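Local structure of N-acyl homoserine lactonase AiiA (Bacillus thuringiensis subsp. kurstaki, 5EH9) at residues Y10-G15 and V38-L43; S23-L28 and T198-E203; S105-F110 and R128-A133; G187-T192 and K231-F236. The protein hydrolyses the lactone ring of short- and long-chain N-acyl homoserine lactones, using two zinc ions per subunit. All coordinates share one frame; numbering follows the deposited sequence. Where two conformers were deposited one is given.

Contact 1 (Y10-G15 and V38-L43); sequences YFVPAG and VWCYLL. Unlike the reference sequence in segment 10-15: V12 (reference Ile).
The F11 ring takes the edge of Y41 on one face, F11 CD2 lying 3.7 Å from Y41 CE2 with the two planes at 80°. F11 in turn directs its own edge toward the face of the W39 six-membered ring; planes at 89° make this a second T-shaped pair. At the F11 edge stands W39 CZ3, 3.8 Å from F11 CB. W39 itself leaves its strand away from the partner, but CG is anti to the carbonyl carbon (chi1 -62°), and the indole end returns toward F11 and P13. V12, C40 and L42 lie on the other face, with V12 CB 3.7 Å from one conformer of C40 SG. Six backbone hydrogen bonds join the antiparallel strands, from Y10 N to L42 O (2.8 Å) through to V38 N and G15 O (3.1 Å). They satisfy the facing N-H and C=O groups; F11 and Y41 turn theirs to F249 and V52. The aromatic cluster adds buried hydrocarbon surface: a largely apolar join within the seven-stranded sheet.

Contact 2 (S23-L28 and T198-E203); sequences SVNSAL and TKENFE
V24 and N25, in the loop between strands 8-20 and 33-45, meet the start of helix 199-203, where T198 and N201 form a capping box: T198 OG1 accepts from N201 N, and N201 OD1 accepts from T198 N. The direct polar link across the contact runs from N201 ND2 to V24 O, 2.9 Å long with 155° at the hydrogen. V24 O lies close to the N201 amide plane, whereas the donor is tilted 32° from the V24 carbonyl plane. ND2 also donates to V206 O, so one amide serves the helix cap through its oxygen and two loop carbonyls through its nitrogen. On the loop side, N25 is fixed locally by an Asx turn in which OD1 accepts from A27 N.

Apolar contact is slight, with V24 CB 4.1 Å from T198 CG2.

Solvent supplies the remaining links. Water 1 donates to V24 O at 2.8 Å and to E200 OE1 at 2.6 Å, and accepts from T198 OG1 at 2.7 Å. That hydroxyl sits between the backbone N and the carbonyl carbon (chi1 69°), which lets it serve both the helix N-H and the water. N25 and E200 do not bond directly; their amide and carboxylate planes are almost perpendicular. Instead N25 ND2 donates to water 2 at 2.8 Å, and this water gives a hydrogen to E200 OE1 at 2.6 Å.

Contact 3 (S105-F110 and R128-A133); sequences SSHLHF and RTEYEA. With ZN (zinc ion), chain C.
H107 and L108, which meet E130 of helix 128-134, belong to the HxHxDH metal-binding motif of the metallo-beta-lactamase superfamily. In the first shell, H107 NE2 and H109 ND1 each bind zinc at 2.1 Å. Water 3 is a further ligand, 2.0 Å from the metal, and H172 and D194 complete the site. The two imidazoles bring different nitrogens to the ion, and CD2 of H107 lies over one face of the H109 ring near its rim.

The next layer orients H107. Its ND1, on the far side of the ring from the metal-bound nitrogen, donates to S106 OG at 2.8 Å with that oxygen near the imidazole plane; S106 OG is also hydrogen-bonded to D53. This leaves the H107 ring held at both nitrogens.

Further out, E130 secures the peptide between the histidines. Its OE2 accepts from L108 N at 2.9 Å, nearly straight (170°) although the donor stands 37° above the carboxylate plane. A bend at chi2 (69°) brings the acid group to this N-H and places OE2 3.4 Å from H107 CB. Y140 OH shares OE2, while S173 OG and G175 N hold OE1, so both buried carboxylate oxygens are engaged. L108 and E130 run alongside each other, pointing opposite ways, with L108 CG 3.8 Å from E130 CG and L108 CD1 4.1 Å from Y131 CA.

Contact 4 (G187-T192 and K231-F236); sequences GSVLLT and KPIIFF
S188 O accepts from I233 N at 3.0 Å, the first of four backbone bonds that zip these parallel strands together. L190 is gripped at both ends: its N donates to I233 O and its O accepts from F235 N, each 2.9 Å long. F235 O then takes T192 N at 3.0 Å. The intervening residues V189 and L191 are backbone-bonded instead to I181 and L179 of strand 177-183. On the outermost strand, the Q242 amide pairs with F236 N and I234 O. S188 OG has its partner in E182, and T192 OG1 has a weak bond to S196 O. Side chains divide by face: V189 CG1 reaches the edge of the F235 ring (3.9 Å from CD2), while L190 CD2 and I234 CG2 are 4.1 Å apart. L191 CG, anti to the carbonyl carbon (chi1 -60°), brings CD2 3.9 Å from F235 CB. Both strands and their connection, which includes helices 199-203 and 213-230, make a beta-alpha-beta crossover; helix 213-230 covers L190, P232 and I234 through L223 and V227.

Overall arrangement
Contacts 1 and 4 lie in the two different sheets of the metallo-beta-lactamase sandwich and touch in its interior: F11 CZ is 3.5 Å from F235 CG, and Y41 CD2 is 3.8 Å from L191 CD1. Contact 2 borders contact 4 through its helix, with F202 CB 3.5 Å from F236 CE1. Contact 3 touches none of the others; its nearest atoms are about 7 Å from contacts 1 and 4 and about 10 Å from contact 2. It supplies two ligands, H107 and H109, of one zinc, and H109 also lines the 2-hydroxyethyl disulfide pocket. The rest approach the metals less closely: the V38 side chain is about 6 Å from a zinc, those of V24 and T192 about 10 Å.

Contact 1 (Y10-G15 and V38-L43)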
loop_
_atom_site.group_PDB
_atom_site.type_symbol
_atom_site.label_atom_id
_atom_site.label_comp_id
_atom_site.label_asym_id
_atom_site.label_seq_id
_atom_site.Cartn_x
_atom_site.Cartn_y
_atom_site.Cartn_z
ATOM N N TYR A 10 -3.539 -8.252 -9.919
ATOM C CA TYR A 10 -3.615 -6.999 -10.691
ATOM C C TYR A 10 -2.985 -5.843 -9.921
ATOM O O TYR A 10 -3.344 -5.584 -8.765
ATOM C CB TYR A 10 -5.059 -6.643 -10.959
ATOM C CG TYR A 10 -5.872 -7.555 -11.863
ATOM C CD1 TYR A 10 -5.755 -7.491 -13.241
ATOM C CD2 TYR A 10 -6.836 -8.408 -11.354
ATOM C CE1 TYR A 10 -6.531 -8.296 -14.052
ATOM C CE2 TYR A 10 -7.596 -9.163 -12.179
ATOM C CZ TYR A 10 -7.474 -9.076 -13.525
ATOM O OH TYR A 10 -8.309 -9.781 -14.373
ATOM N N PHE A 11 -2.188 -5.090 -10.646
ATOM C CA PHE A 11 -1.698 -3.766 -10.204
ATOM C C PHE A 11 -2.692 -2.713 -10.741
ATOM O O PHE A 11 -2.877 -2.626 -11.954
ATOM C CB PHE A 11 -0.324 -3.487 -10.780
ATOM C CG PHE A 11 0.820 -4.287 -10.131
ATOM C CD1 PHE A 11 0.806 -5.642 -10.097
ATOM C CD2 PHE A 11 1.884 -3.645 -9.614
ATOM C CE1 PHE A 11 1.869 -6.395 -9.533
ATOM C CE2 PHE A 11 2.909 -4.368 -9.005
ATOM C CZ PHE A 11 2.891 -5.724 -8.966
ATOM N N VAL A 12 -3.306 -1.936 -9.837
ATOM C CA VAL A 12 -4.406 -1.052 -10.270
ATOM C C VAL A 12 -4.017 0.361 -9.859
ATOM O O VAL A 12 -4.002 0.739 -8.683
ATOM C CB VAL A 12 -5.679 -1.445 -9.564
ATOM C CG1 VAL A 12 -6.831 -0.557 -10.001
ATOM C CG2 VAL A 12 -6.022 -2.946 -9.797
ATOM N N PRO A 13 -3.655 1.200 -10.859
ATOM C CA PRO A 13 -3.376 2.590 -10.566
ATOM C C PRO A 13 -4.547 3.303 -9.865
ATOM O O PRO A 13 -5.695 3.147 -10.331
ATOM C CB PRO A 13 -3.088 3.188 -11.947
ATOM C CG PRO A 13 -2.610 2.024 -12.776
ATOM C CD PRO A 13 -3.406 0.891 -12.231
ATOM N N ALA A 14 -4.267 4.055 -8.827
ATOM C CA ALA A 14 -5.277 4.683 -8.003
ATOM C C ALA A 14 -4.987 6.193 -7.770
ATOM O O ALA A 14 -5.035 6.671 -6.650
ATOM C CB ALA A 14 -5.473 3.920 -6.702
ATOM N N GLY A 15 -4.675 6.870 -8.849
ATOM C CA GLY A 15 -4.211 8.213 -8.723
ATOM C C GLY A 15 -2.712 8.330 -8.470
ATOM O O GLY A 15 -2.008 7.322 -8.528
ATOM N N VAL A 38 0.304 5.987 -6.966
ATOM C CA VAL A 38 -0.431 5.400 -5.882
ATOM C C VAL A 38 -1.066 4.152 -6.428
ATOM O O VAL A 38 -1.680 4.154 -7.504
ATOM C CB VAL A 38 -1.460 6.401 -5.309
ATOM C CG1 VAL A 38 -2.355 5.705 -4.281
ATOM C CG2 VAL A 38 -0.780 7.609 -4.703
ATOM N N TRP A 39 -0.912 3.063 -5.666
ATOM C CA TRP A 39 -1.414 1.756 -6.112
ATOM C C TRP A 39 -2.412 1.132 -5.183
ATOM O O TRP A 39 -2.349 1.296 -3.986
ATOM C CB TRP A 39 -0.228 0.729 -6.092
ATOM C CG TRP A 39 0.913 1.041 -6.999
ATOM C CD1 TRP A 39 2.179 1.452 -6.617
ATOM C CD2 TRP A 39 0.963 0.848 -8.409
ATOM N NE1 TRP A 39 2.985 1.580 -7.723
ATOM C CE2 TRP A 39 2.266 1.180 -8.832
ATOM C CE3 TRP A 39 0.070 0.374 -9.365
ATOM C CZ2 TRP A 39 2.657 1.046 -10.132
ATOM C CZ3 TRP A 39 0.454 0.277 -10.679
ATOM C CH2 TRP A 39 1.715 0.631 -11.056
ATOM N N CYS A 40 -3.322 0.374 -5.797
ATOM C CA CYS A 40 -4.008 -0.668 -5.076
ATOM C C CYS A 40 -3.805 -1.979 -5.886
ATOM O O CYS A 40 -3.450 -1.960 -7.064
ATOM C CB CYS A 40 -5.439 -0.336 -4.735
ATOM S SG CYS A 40 -6.587 -0.324 -6.175
ATOM N N TYR A 41 -3.992 -3.093 -5.187
ATOM C CA TYR A 41 -3.799 -4.404 -5.808
ATOM C C TYR A 41 -5.061 -5.223 -5.651
ATOM O O TYR A 41 -5.670 -5.250 -4.588
ATOM C CB TYR A 41 -2.554 -5.148 -5.276
ATOM C CG TYR A 41 -1.328 -4.292 -5.180
ATOM C CD1 TYR A 41 -1.077 -3.462 -4.111
ATOM C CD2 TYR A 41 -0.376 -4.333 -6.155
ATOM C CE1 TYR A 41 0.058 -2.677 -4.013
ATOM C CE2 TYR A 41 0.764 -3.548 -6.061
ATOM C CZ TYR A 41 1.010 -2.754 -4.973
ATOM O OH TYR A 41 2.149 -2.019 -4.916
ATOM N N LEU A 42 -5.476 -5.904 -6.724
ATOM C CA LEU A 42 -6.583 -6.793 -6.635
ATOM C C LEU A 42 -6.150 -8.221 -6.878
ATOM O O LEU A 42 -5.466 -8.507 -7.851
ATOM C CB LEU A 42 -7.558 -6.351 -7.733
ATOM C CG LEU A 42 -8.938 -6.900 -7.587
ATOM C CD1 LEU A 42 -9.130 -8.375 -7.913
ATOM C CD2 LEU A 42 -9.725 -6.510 -6.347
ATOM N N LEU A 43 -6.519 -9.065 -5.943
ATOM C CA LEU A 43 -6.170 -10.476 -5.944
ATOM C C LEU A 43 -7.407 -11.300 -6.181
ATOM O O LEU A 43 -8.356 -11.239 -5.392
ATOM C CB LEU A 43 -5.552 -10.901 -4.633
ATOM C CG LEU A 43 -4.288 -10.252 -4.236
ATOM C CD1 LEU A 43 -3.934 -8.889 -4.442
ATOM C CD2 LEU A 43 -3.883 -10.590 -2.793
#

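Contact 2 (S23-L28 and T198-E203)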
loop_
_atom_site.group_PDB
_atom_site.type_symbol
_atom_site.label_atom_id
_atom_site.label_comp_id
_atom_site.label_asym_id
_atom_site.label_seq_id
_atom_site.Cartn_x
_atom_site.Cartn_y
_atom_site.Cartn_z
ATOM N N SER A 23 11.915 12.634 -0.062
ATOM C CA SER A 23 11.135 11.541 0.544
ATOM C C SER A 23 11.565 10.172 -0.008
ATOM O O SER A 23 11.271 9.184 0.642
ATOM C CB SER A 23 9.603 11.728 0.378
ATOM O OG SER A 23 9.046 12.799 1.172
ATOM N N VAL A 24 12.206 10.114 -1.188
ATOM C CA VAL A 24 12.709 8.865 -1.752
ATOM C C VAL A 24 14.194 8.637 -1.517
ATOM O O VAL A 24 14.732 7.555 -1.687
ATOM C CB VAL A 24 12.376 8.666 -3.246
ATOM C CG1 VAL A 24 10.923 8.855 -3.498
ATOM C CG2 VAL A 24 13.160 9.524 -4.178
ATOM N N ASN A 25 14.858 9.712 -1.148
ATOM C CA ASN A 25 16.281 9.647 -0.775
ATOM C C ASN A 25 16.544 10.764 0.205
ATOM O O ASN A 25 16.583 11.928 -0.217
ATOM C CB ASN A 25 17.137 9.706 -2.016
ATOM C CG ASN A 25 18.622 9.769 -1.703
ATOM O OD1 ASN A 25 19.069 9.924 -0.547
ATOM N ND2 ASN A 25 19.407 9.647 -2.746
ATOM N N SER A 26 16.617 10.448 1.507
ATOM C CA SER A 26 16.592 11.452 2.571
ATOM C C SER A 26 17.805 12.389 2.505
ATOM O O SER A 26 17.864 13.411 3.218
ATOM C CB SER A 26 16.520 10.767 3.947
ATOM O OG SER A 26 15.334 9.968 4.106
ATOM N N ALA A 27 18.785 12.016 1.669
ATOM C CA ALA A 27 19.998 12.807 1.473
ATOM C C ALA A 27 19.858 13.911 0.445
ATOM O O ALA A 27 20.734 14.785 0.416
ATOM C CB ALA A 27 21.183 11.897 1.122
ATOM N N LEU A 28 18.795 13.920 -0.346
ATOM C CA LEU A 28 18.652 14.894 -1.372
ATOM C C LEU A 28 18.167 16.231 -0.760
ATOM O O LEU A 28 17.346 16.278 0.176
ATOM C CB LEU A 28 17.628 14.444 -2.432
ATOM C CG LEU A 28 17.922 13.207 -3.284
ATOM C CD1 LEU A 28 16.794 12.818 -4.221
ATOM C CD2 LEU A 28 19.225 13.402 -4.055
ATOM N N THR A 198 11.390 2.703 -3.376
ATOM C CA THR A 198 12.076 2.451 -4.613
ATOM C C THR A 198 13.086 1.280 -4.511
ATOM O O THR A 198 13.405 0.859 -3.415
ATOM C CB THR A 198 12.950 3.655 -5.034
ATOM O OG1 THR A 198 14.055 3.782 -4.125
ATOM C CG2 THR A 198 12.080 4.937 -4.998
ATOM N N LYS A 199 13.494 0.772 -5.654
ATOM C CA LYS A 199 14.500 -0.293 -5.727
ATOM C C LYS A 199 15.776 0.087 -4.919
ATOM O O LYS A 199 16.345 -0.723 -4.214
ATOM C CB LYS A 199 14.772 -0.621 -7.186
ATOM C CG LYS A 199 15.739 -1.754 -7.400
ATOM C CD LYS A 199 15.973 -1.997 -8.904
ATOM C CE LYS A 199 17.092 -2.962 -9.169
ATOM N NZ LYS A 199 17.602 -3.017 -10.580
ATOM N N GLU A 200 16.240 1.324 -5.019
ATOM C CA GLU A 200 17.429 1.727 -4.275
ATOM C C GLU A 200 17.233 1.769 -2.776
ATOM O O GLU A 200 18.171 1.597 -2.044
ATOM C CB GLU A 200 18.115 2.980 -4.828
ATOM C CG GLU A 200 17.502 4.253 -4.425
ATOM C CD GLU A 200 18.299 5.486 -4.887
ATOM O OE1 GLU A 200 17.729 6.610 -4.776
ATOM O OE2 GLU A 200 19.512 5.350 -5.338
ATOM N N ASN A 201 16.019 2.078 -2.307
ATOM C CA ASN A 201 15.750 2.013 -0.906
ATOM C C ASN A 201 15.936 0.579 -0.416
ATOM O O ASN A 201 16.415 0.347 0.686
ATOM C CB ASN A 201 14.330 2.427 -0.550
ATOM C CG ASN A 201 13.963 3.861 -0.958
ATOM O OD1 ASN A 201 12.824 4.115 -1.317
ATOM N ND2 ASN A 201 14.854 4.809 -0.742
ATOM N N PHE A 202 15.585 -0.397 -1.253
ATOM C CA PHE A 202 15.664 -1.778 -0.857
ATOM C C PHE A 202 17.060 -2.355 -1.043
ATOM O O PHE A 202 17.695 -2.762 -0.089
ATOM C CB PHE A 202 14.657 -2.557 -1.661
ATOM C CG PHE A 202 14.516 -3.993 -1.224
ATOM C CD1 PHE A 202 13.724 -4.321 -0.154
ATOM C CD2 PHE A 202 15.130 -5.009 -1.915
ATOM C CE1 PHE A 202 13.588 -5.626 0.276
ATOM C CE2 PHE A 202 15.041 -6.327 -1.465
ATOM C CZ PHE A 202 14.276 -6.629 -0.383
ATOM N N GLU A 203 17.553 -2.293 -2.271
ATOM C CA GLU A 203 18.834 -2.910 -2.566
ATOM C C GLU A 203 20.020 -2.178 -1.947
ATOM O O GLU A 203 20.914 -2.816 -1.408
ATOM C CB GLU A 203 19.042 -2.974 -4.067
ATOM C CG GLU A 203 18.076 -3.969 -4.724
ATOM C CD GLU A 203 18.344 -4.171 -6.226
ATOM O OE1 GLU A 203 17.662 -5.017 -6.868
ATOM O OE2 GLU A 203 19.187 -3.419 -6.774
HETATM O O HOH W 1 15.242 6.258 -4.136
HETATM O O HOH W 2 18.160 9.174 -5.165
#

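Contact 3 (S105-F110 and R128-A133)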
loop_
_atom_site.group_PDB
_atom_site.type_symbol
_atom_site.label_atom_id
_atom_site.label_comp_id
_atom_site.label_asym_id
_atom_site.label_seq_id
_atom_site.Cartn_x
_atom_site.Cartn_y
_atom_site.Cartn_z
ATOM N N SER A 105 -5.085 -3.511 4.579
ATOM C CA SER A 105 -4.458 -2.203 4.679
ATOM C C SER A 105 -2.947 -2.440 4.988
ATOM O O SER A 105 -2.616 -2.856 6.104
ATOM C CB SER A 105 -5.091 -1.352 5.760
ATOM O OG SER A 105 -6.394 -0.956 5.461
ATOM N N SER A 106 -2.092 -2.138 4.040
ATOM C CA SER A 106 -0.657 -2.224 4.275
ATOM C C SER A 106 -0.316 -1.333 5.474
ATOM O O SER A 106 0.523 -1.671 6.327
ATOM C CB SER A 106 0.101 -1.795 3.047
ATOM O OG SER A 106 -0.134 -0.431 2.722
ATOM N N HIS A 107 -0.920 -0.129 5.495
ATOM C CA HIS A 107 -0.774 0.798 6.559
ATOM C C HIS A 107 -1.886 1.880 6.352
ATOM O O HIS A 107 -2.624 1.758 5.385
ATOM C CB HIS A 107 0.615 1.420 6.628
ATOM C CG HIS A 107 1.118 2.145 5.443
ATOM N ND1 HIS A 107 1.121 1.653 4.166
ATOM C CD2 HIS A 107 1.750 3.369 5.373
ATOM C CE1 HIS A 107 1.760 2.488 3.368
ATOM N NE2 HIS A 107 2.127 3.553 4.077
ATOM N N LEU A 108 -1.968 2.798 7.272
ATOM C CA LEU A 108 -3.084 3.750 7.290
ATOM C C LEU A 108 -2.718 5.142 6.870
ATOM O O LEU A 108 -3.494 6.094 7.104
ATOM C CB LEU A 108 -3.846 3.705 8.629
ATOM C CG LEU A 108 -4.481 2.332 9.028
ATOM C CD1 LEU A 108 -5.011 2.413 10.433
ATOM C CD2 LEU A 108 -5.513 1.879 7.980
ATOM N N HIS A 109 -1.620 5.323 6.183
ATOM C CA HIS A 109 -1.330 6.566 5.464
ATOM C C HIS A 109 -2.444 6.878 4.510
ATOM O O HIS A 109 -3.101 6.024 3.954
ATOM C CB HIS A 109 0.012 6.525 4.778
ATOM C CG HIS A 109 1.162 6.603 5.750
ATOM N ND1 HIS A 109 2.485 6.387 5.355
ATOM C CD2 HIS A 109 1.212 6.890 7.063
ATOM C CE1 HIS A 109 3.280 6.531 6.415
ATOM N NE2 HIS A 109 2.534 6.787 7.454
ATOM N N PHE A 110 -2.601 8.168 4.219
ATOM C CA PHE A 110 -3.750 8.652 3.401
ATOM C C PHE A 110 -3.823 8.098 2.034
ATOM O O PHE A 110 -4.912 8.010 1.433
ATOM C CB PHE A 110 -3.845 10.176 3.428
ATOM C CG PHE A 110 -3.076 10.815 2.333
ATOM C CD1 PHE A 110 -1.691 10.829 2.311
ATOM C CD2 PHE A 110 -3.733 11.313 1.288
ATOM C CE1 PHE A 110 -1.009 11.343 1.227
ATOM C CE2 PHE A 110 -3.055 11.975 0.250
ATOM C CZ PHE A 110 -1.685 11.913 0.195
ATOM N N ARG A 128 -2.254 -4.267 14.525
ATOM C CA ARG A 128 -2.544 -3.577 15.732
ATOM C C ARG A 128 -1.695 -2.366 15.972
ATOM O O ARG A 128 -2.248 -1.316 16.377
ATOM C CB ARG A 128 -2.372 -4.561 16.918
ATOM C CG ARG A 128 -2.769 -3.954 18.220
ATOM C CD ARG A 128 -2.749 -4.960 19.345
ATOM N NE ARG A 128 -3.669 -6.093 19.074
ATOM C CZ ARG A 128 -4.973 -6.087 19.349
ATOM N NH1 ARG A 128 -5.694 -7.212 19.057
ATOM N NH2 ARG A 128 -5.488 -5.076 19.989
ATOM N N THR A 129 -0.417 -2.425 15.689
ATOM C CA THR A 129 0.459 -1.287 15.954
ATOM C C THR A 129 0.155 -0.126 14.992
ATOM O O THR A 129 0.402 0.990 15.323
ATOM C CB THR A 129 1.941 -1.702 15.897
ATOM O OG1 THR A 129 2.141 -2.453 14.720
ATOM C CG2 THR A 129 2.354 -2.544 17.131
ATOM N N GLU A 130 -0.357 -0.444 13.813
ATOM C CA GLU A 130 -0.754 0.603 12.885
ATOM C C GLU A 130 -2.048 1.275 13.327
ATOM O O GLU A 130 -2.195 2.501 13.328
ATOM C CB GLU A 130 -0.931 0.026 11.478
ATOM C CG GLU A 130 -1.145 1.106 10.431
ATOM C CD GLU A 130 0.031 2.010 10.120
ATOM O OE1 GLU A 130 1.172 1.655 10.550
ATOM O OE2 GLU A 130 -0.163 3.046 9.492
ATOM N N TYR A 131 -3.042 0.443 13.672
ATOM C CA TYR A 131 -4.335 0.942 14.183
ATOM C C TYR A 131 -4.082 1.867 15.391
ATOM O O TYR A 131 -4.646 2.977 15.480
ATOM C CB TYR A 131 -5.205 -0.264 14.536
ATOM C CG TYR A 131 -6.558 0.086 15.011
ATOM C CD1 TYR A 131 -7.591 0.312 14.101
ATOM C CD2 TYR A 131 -6.770 0.276 16.312
ATOM C CE1 TYR A 131 -8.823 0.607 14.565
ATOM C CE2 TYR A 131 -7.997 0.629 16.784
ATOM C CZ TYR A 131 -9.008 0.770 15.900
ATOM O OH TYR A 131 -10.292 1.207 16.321
ATOM N N GLU A 132 -3.275 1.368 16.360
ATOM C CA GLU A 132 -2.959 2.149 17.533
ATOM C C GLU A 132 -2.349 3.496 17.181
ATOM O O GLU A 132 -2.660 4.535 17.791
ATOM C CB GLU A 132 -1.986 1.345 18.417
ATOM C CG GLU A 132 -2.606 0.216 19.191
ATOM C CD GLU A 132 -1.529 -0.660 19.931
ATOM O OE1 GLU A 132 -1.983 -1.554 20.637
ATOM O OE2 GLU A 132 -0.245 -0.470 19.784
ATOM N N ALA A 133 -1.407 3.481 16.258
ATOM C CA ALA A 133 -0.712 4.700 15.873
ATOM C C ALA A 133 -1.706 5.671 15.268
ATOM O O ALA A 133 -1.627 6.893 15.512
ATOM C CB ALA A 133 0.380 4.350 14.862
HETATM ZN ZN ZN C . 3.148 5.329 3.605
HETATM O O HOH W 3 2.663 6.369 1.986
#

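Contact 4 (G187-T192 and K231-F236)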
loop_
_atom_site.group_PDB
_atom_site.type_symbol
_atom_site.label_atom_id
_atom_site.label_comp_id
_atom_site.label_asym_id
_atom_site.label_seq_id
_atom_site.Cartn_x
_atom_site.Cartn_y
_atom_site.Cartn_z
ATOM N N GLY A 187 4.431 -17.401 -9.865
ATOM C CA GLY A 187 5.049 -17.873 -8.644
ATOM C C GLY A 187 5.180 -16.782 -7.605
ATOM O O GLY A 187 4.219 -16.038 -7.374
ATOM N N SER A 188 6.341 -16.709 -6.939
ATOM C CA SER A 188 6.525 -15.925 -5.765
ATOM C C SER A 188 6.693 -14.440 -6.095
ATOM O O SER A 188 7.533 -14.075 -6.894
ATOM C CB SER A 188 7.728 -16.423 -4.971
ATOM O OG SER A 188 7.609 -17.793 -4.619
ATOM N N VAL A 189 5.877 -13.602 -5.440
ATOM C CA VAL A 189 5.883 -12.139 -5.646
ATOM C C VAL A 189 5.969 -11.482 -4.284
ATOM O O VAL A 189 5.143 -11.766 -3.405
ATOM C CB VAL A 189 4.600 -11.680 -6.394
ATOM C CG1 VAL A 189 4.587 -10.162 -6.522
ATOM C CG2 VAL A 189 4.470 -12.365 -7.757
ATOM N N LEU A 190 6.863 -10.525 -4.114
ATOM C CA LEU A 190 6.997 -9.722 -2.947
ATOM C C LEU A 190 6.574 -8.302 -3.316
ATOM O O LEU A 190 7.146 -7.655 -4.153
ATOM C CB LEU A 190 8.423 -9.712 -2.408
ATOM C CG LEU A 190 8.688 -8.752 -1.245
ATOM C CD1 LEU A 190 7.868 -9.124 -0.017
ATOM C CD2 LEU A 190 10.183 -8.756 -0.878
ATOM N N LEU A 191 5.485 -7.880 -2.675
ATOM C CA LEU A 191 5.014 -6.480 -2.774
ATOM C C LEU A 191 5.536 -5.790 -1.479
ATOM O O LEU A 191 5.033 -6.023 -0.389
ATOM C CB LEU A 191 3.465 -6.397 -2.838
ATOM C CG LEU A 191 2.807 -7.097 -3.975
ATOM C CD1 LEU A 191 1.328 -6.870 -3.867
ATOM C CD2 LEU A 191 3.343 -6.723 -5.325
ATOM N N THR A 192 6.596 -5.025 -1.599
ATOM C CA THR A 192 7.147 -4.369 -0.435
ATOM C C THR A 192 6.169 -3.405 0.194
ATOM O O THR A 192 6.296 -3.025 1.366
ATOM C CB THR A 192 8.466 -3.635 -0.692
ATOM O OG1 THR A 192 8.308 -2.553 -1.597
ATOM C CG2 THR A 192 9.579 -4.581 -1.205
ATOM N N LYS A 231 13.391 -16.205 -3.558
ATOM C CA LYS A 231 13.719 -15.654 -4.869
ATOM C C LYS A 231 12.446 -15.137 -5.644
ATOM O O LYS A 231 12.183 -15.562 -6.769
ATOM C CB LYS A 231 14.477 -16.704 -5.673
ATOM C CG LYS A 231 15.684 -17.308 -4.938
ATOM C CD LYS A 231 16.076 -18.653 -5.535
ATOM C CE LYS A 231 17.224 -19.324 -4.752
ATOM N NZ LYS A 231 16.950 -19.541 -3.281
ATOM N N PRO A 232 11.742 -14.215 -5.018
ATOM C CA PRO A 232 10.564 -13.674 -5.660
ATOM C C PRO A 232 10.862 -12.600 -6.638
ATOM O O PRO A 232 12.016 -12.075 -6.678
ATOM C CB PRO A 232 9.828 -13.058 -4.479
ATOM C CG PRO A 232 10.925 -12.501 -3.613
ATOM C CD PRO A 232 12.007 -13.544 -3.745
ATOM N N ILE A 233 9.872 -12.273 -7.487
ATOM C CA ILE A 233 9.902 -10.975 -8.170
ATOM C C ILE A 233 9.458 -9.925 -7.184
ATOM O O ILE A 233 8.510 -10.173 -6.423
ATOM C CB ILE A 233 9.166 -11.028 -9.505
ATOM C CG1 ILE A 233 7.748 -11.434 -9.328
ATOM C CG2 ILE A 233 9.828 -12.042 -10.460
ATOM C CD1 ILE A 233 7.026 -11.424 -10.678
ATOM N N ILE A 234 10.056 -8.752 -7.235
ATOM C CA ILE A 234 9.838 -7.761 -6.211
ATOM C C ILE A 234 9.362 -6.429 -6.781
ATOM O O ILE A 234 9.940 -5.891 -7.724
ATOM C CB ILE A 234 11.139 -7.440 -5.430
ATOM C CG1 ILE A 234 11.785 -8.749 -4.930
ATOM C CG2 ILE A 234 10.850 -6.542 -4.232
ATOM C CD1 ILE A 234 13.204 -8.545 -4.443
ATOM N N PHE A 235 8.289 -5.879 -6.181
ATOM C CA PHE A 235 7.674 -4.604 -6.612
ATOM C C PHE A 235 7.669 -3.649 -5.444
ATOM O O PHE A 235 7.205 -4.025 -4.361
ATOM C CB PHE A 235 6.267 -4.883 -7.160
ATOM C CG PHE A 235 6.302 -5.687 -8.387
ATOM C CD1 PHE A 235 6.413 -5.087 -9.662
ATOM C CD2 PHE A 235 6.170 -7.092 -8.314
ATOM C CE1 PHE A 235 6.451 -5.885 -10.772
ATOM C CE2 PHE A 235 6.209 -7.895 -9.434
ATOM C CZ PHE A 235 6.328 -7.284 -10.670
ATOM N N PHE A 236 8.108 -2.395 -5.697
ATOM C CA PHE A 236 8.253 -1.394 -4.707
ATOM C C PHE A 236 7.085 -0.417 -4.631
ATOM O O PHE A 236 6.291 -0.393 -5.560
ATOM C CB PHE A 236 9.638 -0.671 -4.896
ATOM C CG PHE A 236 10.748 -1.646 -5.031
ATOM C CD1 PHE A 236 11.189 -2.306 -3.925
ATOM C CD2 PHE A 236 11.331 -1.989 -6.266
ATOM C CE1 PHE A 236 12.178 -3.335 -4.002
ATOM C CE2 PHE A 236 12.307 -2.983 -6.335
ATOM C CZ PHE A 236 12.732 -3.642 -5.192
#